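PDB 3DT5: uncharacterized protein AF_0924 from Archaeoglobus fulgidus, which is of unknown function and probably sits in the cell membrane, its C-terminal domain being the part present here, with a calcium ion bound. Local coordinates for residues 29-34 with 124-129; 60-65 with 98-103. One frame throughout, in Å; residues are numbered along the deposited sequence. Where two conformers were deposited one is given.

Contact 1: 29-34 with 124-129; sequences PLIKAF and EKPDWL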
# COMPACT_ATOMS: atom_id res chain seq x y z
N PRO A 29 3.44 0.90 5.59
CA PRO A 29 3.38 -0.57 5.56
C PRO A 29 2.73 -1.15 4.31
O PRO A 29 3.18 -2.17 3.84
CB PRO A 29 2.58 -0.96 6.82
CG PRO A 29 2.19 0.29 7.47
CD PRO A 29 2.79 1.48 6.78
N LEU A 30 1.67 -0.52 3.78
CA LEU A 30 0.99 -1.13 2.62
C LEU A 30 1.89 -1.00 1.37
O LEU A 30 2.00 -1.96 0.55
CB LEU A 30 -0.34 -0.40 2.35
CG LEU A 30 -1.23 -1.09 1.29
CD1 LEU A 30 -1.54 -2.57 1.70
CD2 LEU A 30 -2.55 -0.29 1.17
N ILE A 31 2.52 0.18 1.22
CA ILE A 31 3.51 0.35 0.12
C ILE A 31 4.63 -0.73 0.21
O ILE A 31 4.96 -1.38 -0.82
CB ILE A 31 4.08 1.82 0.05
CG1 ILE A 31 2.96 2.80 -0.37
CG2 ILE A 31 5.26 1.92 -0.95
CD1 ILE A 31 3.31 4.30 -0.14
N LYS A 32 5.25 -0.87 1.37
CA LYS A 32 6.27 -1.92 1.58
C LYS A 32 5.78 -3.34 1.26
O LYS A 32 6.50 -4.11 0.66
CB LYS A 32 6.83 -1.86 2.99
CG LYS A 32 7.76 -0.64 3.11
CD LYS A 32 8.82 -0.80 4.16
CE LYS A 32 8.32 -0.31 5.49
NZ LYS A 32 9.36 0.41 6.35
N ALA A 33 4.59 -3.69 1.70
CA ALA A 33 4.03 -5.03 1.42
C ALA A 33 4.00 -5.35 -0.06
O ALA A 33 4.08 -6.53 -0.43
CB ALA A 33 2.57 -5.16 2.02
N PHE A 34 3.84 -4.33 -0.91
CA PHE A 34 3.76 -4.55 -2.37
C PHE A 34 4.99 -4.11 -3.15
O PHE A 34 4.99 -4.18 -4.37
CB PHE A 34 2.48 -3.89 -2.92
CG PHE A 34 1.24 -4.66 -2.54
CD1 PHE A 34 0.85 -5.76 -3.30
CD2 PHE A 34 0.53 -4.35 -1.38
CE1 PHE A 34 -0.30 -6.51 -2.93
CE2 PHE A 34 -0.60 -5.09 -1.01
CZ PHE A 34 -1.00 -6.17 -1.79
N GLU A 124 11.20 8.18 -5.02
CA GLU A 124 10.87 7.71 -6.37
C GLU A 124 9.84 6.58 -6.26
O GLU A 124 9.83 5.85 -5.30
CB GLU A 124 12.12 7.19 -7.07
CG GLU A 124 13.21 8.27 -7.22
CD GLU A 124 12.83 9.35 -8.24
OE1 GLU A 124 12.30 10.43 -7.85
OE2 GLU A 124 13.07 9.12 -9.46
N LYS A 125 8.96 6.44 -7.25
CA LYS A 125 7.93 5.41 -7.17
C LYS A 125 8.55 4.02 -7.35
O LYS A 125 9.31 3.82 -8.30
CB LYS A 125 6.90 5.63 -8.27
CG LYS A 125 5.67 4.72 -8.12
CD LYS A 125 4.67 5.01 -9.22
CE LYS A 125 3.60 3.93 -9.25
NZ LYS A 125 2.59 4.41 -10.25
N PRO A 126 8.21 3.05 -6.47
CA PRO A 126 8.82 1.73 -6.72
C PRO A 126 8.05 0.91 -7.77
O PRO A 126 6.90 1.27 -8.14
CB PRO A 126 8.73 1.04 -5.35
CG PRO A 126 7.47 1.59 -4.76
CD PRO A 126 7.32 3.03 -5.28
N ASP A 127 8.67 -0.18 -8.23
CA ASP A 127 7.99 -1.18 -9.03
C ASP A 127 7.10 -1.98 -8.09
O ASP A 127 7.54 -2.38 -7.04
CB ASP A 127 9.03 -2.12 -9.70
CG ASP A 127 9.94 -1.36 -10.65
OD1 ASP A 127 9.46 -0.36 -11.22
OD2 ASP A 127 11.12 -1.72 -10.81
N TRP A 128 5.86 -2.22 -8.49
CA TRP A 128 4.96 -3.06 -7.69
C TRP A 128 5.34 -4.53 -7.92
O TRP A 128 5.58 -4.95 -9.06
CB TRP A 128 3.52 -2.81 -8.11
CG TRP A 128 3.12 -1.37 -7.91
CD1 TRP A 128 2.54 -0.53 -8.82
CD2 TRP A 128 3.28 -0.61 -6.70
NE1 TRP A 128 2.31 0.71 -8.25
CE2 TRP A 128 2.76 0.69 -6.95
CE3 TRP A 128 3.77 -0.90 -5.41
CZ2 TRP A 128 2.72 1.68 -5.95
CZ3 TRP A 128 3.72 0.09 -4.41
CH2 TRP A 128 3.21 1.37 -4.70
N LEU A 129 5.45 -5.29 -6.84
CA LEU A 129 5.87 -6.69 -6.96
C LEU A 129 4.62 -7.58 -7.15
O LEU A 129 4.24 -8.36 -6.27
CB LEU A 129 6.68 -7.11 -5.73
CG LEU A 129 8.03 -6.37 -5.60
CD1 LEU A 129 8.70 -6.72 -4.34
CD2 LEU A 129 9.01 -6.61 -6.77
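Trp128 lies against Phe34 and Ile31, near the C-terminal end of helix 16-35. Its CB is 4.2 Å from Phe34 O. The first torsion (chi1 -60°) sets CG beside the backbone N and anti to the carbonyl carbon. From there the six-membered ring leads back toward the helix. CE3 lies 3.7 Å from Phe34 O, and this oxygen sits at the ring edge, in its plane. CE3 also packs on the CB of Phe34, at 4.1 Å. The next rim atom, CZ3, is 4.1 Å from Ile31 O and 4.2 Å from Ile31 CG2. On one face of the indole, Pro126 O stands 4.3 Å above the plane, over the ring centre. The polar atom, NE1, turns to the long helix 88-116 and donates in a probable hydrogen bond to Asp99 OD1. That bond would limit rotation of the ring.

The backbone makes the one hydrogen bond of the contact. Leu129 N donates to Phe34 O over 2.7 Å. It is almost straight, 176° at the hydrogen, and the donor is tilted 23° from the carbonyl plane. The CA of Trp128 adds a CH...O contact to the same oxygen. The Phe34 ring leads away from the indole and stacks on Trp94.

Leu129 also has backbone bonding to Trp83. The irregular chain after helix 88-116 is thus tied to the end of helix 16-35, just before that chain enters strand 130-131. This is loop-on-helix packing in a mainly helical domain with a small mixed sheet.

Contact 2: 60-65 with 98-103; sequences NNLLRV and LDVLWE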
# COMPACT_ATOMS: atom_id res chain seq x y z
N ASN A 60 -10.32 9.38 0.84
CA ASN A 60 -11.56 8.90 0.21
C ASN A 60 -11.31 8.42 -1.22
O ASN A 60 -11.97 7.48 -1.64
CB ASN A 60 -12.65 10.01 0.21
CG ASN A 60 -13.25 10.25 1.62
OD1 ASN A 60 -12.66 9.80 2.63
ND2 ASN A 60 -14.44 10.91 1.69
N ASN A 61 -10.33 9.02 -1.94
CA ASN A 61 -10.05 8.63 -3.33
C ASN A 61 -9.58 7.15 -3.35
O ASN A 61 -10.07 6.33 -4.14
CB ASN A 61 -8.90 9.44 -3.98
CG ASN A 61 -9.21 10.88 -4.16
OD1 ASN A 61 -10.32 11.32 -3.93
ND2 ASN A 61 -8.17 11.66 -4.58
N LEU A 62 -8.63 6.84 -2.49
CA LEU A 62 -8.14 5.46 -2.38
C LEU A 62 -9.22 4.47 -1.92
O LEU A 62 -9.31 3.37 -2.47
CB LEU A 62 -6.91 5.41 -1.41
CG LEU A 62 -6.34 3.99 -1.23
CD1 LEU A 62 -5.89 3.33 -2.58
CD2 LEU A 62 -5.18 4.03 -0.24
N LEU A 63 -10.05 4.85 -0.94
CA LEU A 63 -11.11 3.95 -0.47
C LEU A 63 -12.03 3.58 -1.62
O LEU A 63 -12.58 2.48 -1.61
CB LEU A 63 -11.90 4.59 0.68
CG LEU A 63 -11.03 4.77 1.93
CD1 LEU A 63 -11.88 5.46 2.99
CD2 LEU A 63 -10.64 3.36 2.46
N ARG A 64 -12.25 4.47 -2.58
CA ARG A 64 -13.08 4.10 -3.75
C ARG A 64 -12.60 2.86 -4.50
O ARG A 64 -13.40 2.14 -5.09
CB ARG A 64 -13.20 5.29 -4.71
CG ARG A 64 -14.27 6.22 -4.12
CD ARG A 64 -14.37 7.54 -4.69
NE ARG A 64 -15.72 7.97 -4.37
CZ ARG A 64 -16.14 9.23 -4.37
NH1 ARG A 64 -15.30 10.22 -4.66
NH2 ARG A 64 -17.41 9.49 -4.09
N VAL A 65 -11.28 2.67 -4.54
CA VAL A 65 -10.70 1.63 -5.41
C VAL A 65 -9.98 0.55 -4.63
O VAL A 65 -9.64 -0.48 -5.20
CB VAL A 65 -9.72 2.22 -6.52
CG1 VAL A 65 -10.49 3.19 -7.47
CG2 VAL A 65 -8.55 2.95 -5.88
N LEU A 98 -2.84 0.37 -6.09
CA LEU A 98 -1.47 0.71 -5.67
C LEU A 98 -1.03 2.05 -6.26
O LEU A 98 -0.37 2.84 -5.57
CB LEU A 98 -0.46 -0.41 -6.03
CG LEU A 98 -0.68 -1.69 -5.21
CD1 LEU A 98 0.15 -2.85 -5.80
CD2 LEU A 98 -0.30 -1.45 -3.78
N ASP A 99 -1.41 2.31 -7.50
CA ASP A 99 -1.06 3.60 -8.15
C ASP A 99 -1.75 4.78 -7.44
O ASP A 99 -1.13 5.83 -7.19
CB ASP A 99 -1.41 3.56 -9.62
CG ASP A 99 -0.38 2.77 -10.46
OD1 ASP A 99 0.81 2.57 -10.03
OD2 ASP A 99 -0.77 2.36 -11.59
N VAL A 100 -3.03 4.58 -7.09
CA VAL A 100 -3.75 5.57 -6.25
C VAL A 100 -3.12 5.71 -4.85
O VAL A 100 -2.97 6.82 -4.36
CB VAL A 100 -5.27 5.27 -6.12
CG1 VAL A 100 -5.95 6.30 -5.21
CG2 VAL A 100 -5.93 5.33 -7.51
N LEU A 101 -2.79 4.59 -4.20
CA LEU A 101 -2.09 4.63 -2.92
C LEU A 101 -0.80 5.48 -2.97
O LEU A 101 -0.51 6.30 -2.07
CB LEU A 101 -1.73 3.18 -2.54
CG LEU A 101 -0.79 2.91 -1.34
CD1 LEU A 101 -1.52 3.24 -0.06
CD2 LEU A 101 -0.37 1.40 -1.36
N TRP A 102 -0.02 5.28 -4.04
CA TRP A 102 1.22 6.02 -4.20
C TRP A 102 0.92 7.52 -4.36
O TRP A 102 1.52 8.38 -3.70
CB TRP A 102 2.02 5.51 -5.40
CG TRP A 102 3.33 6.27 -5.51
CD1 TRP A 102 3.66 7.29 -6.40
CD2 TRP A 102 4.45 6.13 -4.62
NE1 TRP A 102 4.94 7.75 -6.12
CE2 TRP A 102 5.44 7.06 -5.05
CE3 TRP A 102 4.73 5.28 -3.54
CZ2 TRP A 102 6.68 7.17 -4.40
CZ3 TRP A 102 5.98 5.40 -2.90
CH2 TRP A 102 6.92 6.33 -3.34
N GLU A 103 -0.02 7.89 -5.23
CA GLU A 103 -0.38 9.31 -5.36
C GLU A 103 -0.83 9.92 -4.01
O GLU A 103 -0.41 11.04 -3.63
CB GLU A 103 -1.43 9.52 -6.45
CG GLU A 103 -0.94 9.14 -7.88
CD GLU A 103 0.40 9.78 -8.30
OE1 GLU A 103 1.31 9.06 -8.81
OE2 GLU A 103 0.55 11.01 -8.13
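Asn61 touches Val100 at the margin of an antiparallel helix pair. Its CB is 4.5 Å from Val100 CG1, a loose contact. Beyond the two segments, its side chain also touches Glu104.

Leu62 comes next and does most of the work on this helix. Val100 CG1 presses on its backbone, 3.7 Å from Leu62 CA. The two side chains slide past each other in opposite directions. The CG of Leu62 is anti to the backbone N (chi1 180°), and its two methyls divide the work. CD1 lies 3.7 Å from the backbone N of Leu101. CD2 meets Leu101 CD1, also at 3.7 Å, where the leucines lie side by side and point the same way. An alanine in place of Leu62 would keep the touch of CB on Val100 but would probably leave Leu101 CD1 without its methyl partner and open a gap between the helices. The backbone N of Leu62 is hydrogen-bonded to OE1 of Glu104, one residue past 98-103 on helix 88-116.

Val65 is the last residue of the row. Its CG2 is 3.9 Å from Val100 CG2, and the two valines cross obliquely. Val100 therefore meets two residues about one turn apart, CG1 against Leu62 and CG2 against Val65. No hydrogen bond joins the two segments themselves.

The axes of the two segments come within 9.2 Å, and their N-to-C directions differ by 171°. Short helix 60-65 thus lies antiparallel along the middle of helix 88-116. Helix 16-35 packs against both, through Phe26 on Leu62, and through Tyr27, Leu30 and Ile31 on Leu101.

In the fold
Both contacts are partly buried. Contact 1 lies closer to the middle of the chain, its centre about 6 Å from the chain centre against about 9 Å for contact 2. Contact 1 joins loop to helix and mixes a backbone hydrogen bond with aromatic packing. Contact 2 joins helix to helix mainly through aliphatic side chains, with no hydrogen bond between its two segments. Helix 88-116 connects them. It carries residues 98-103, and its Asp99 OD1 takes both Lys125 NZ, in a salt bridge, and Trp128 NE1. Helix 16-35 is likewise shared: it supplies one side of contact 1 and packs on both helices of contact 2.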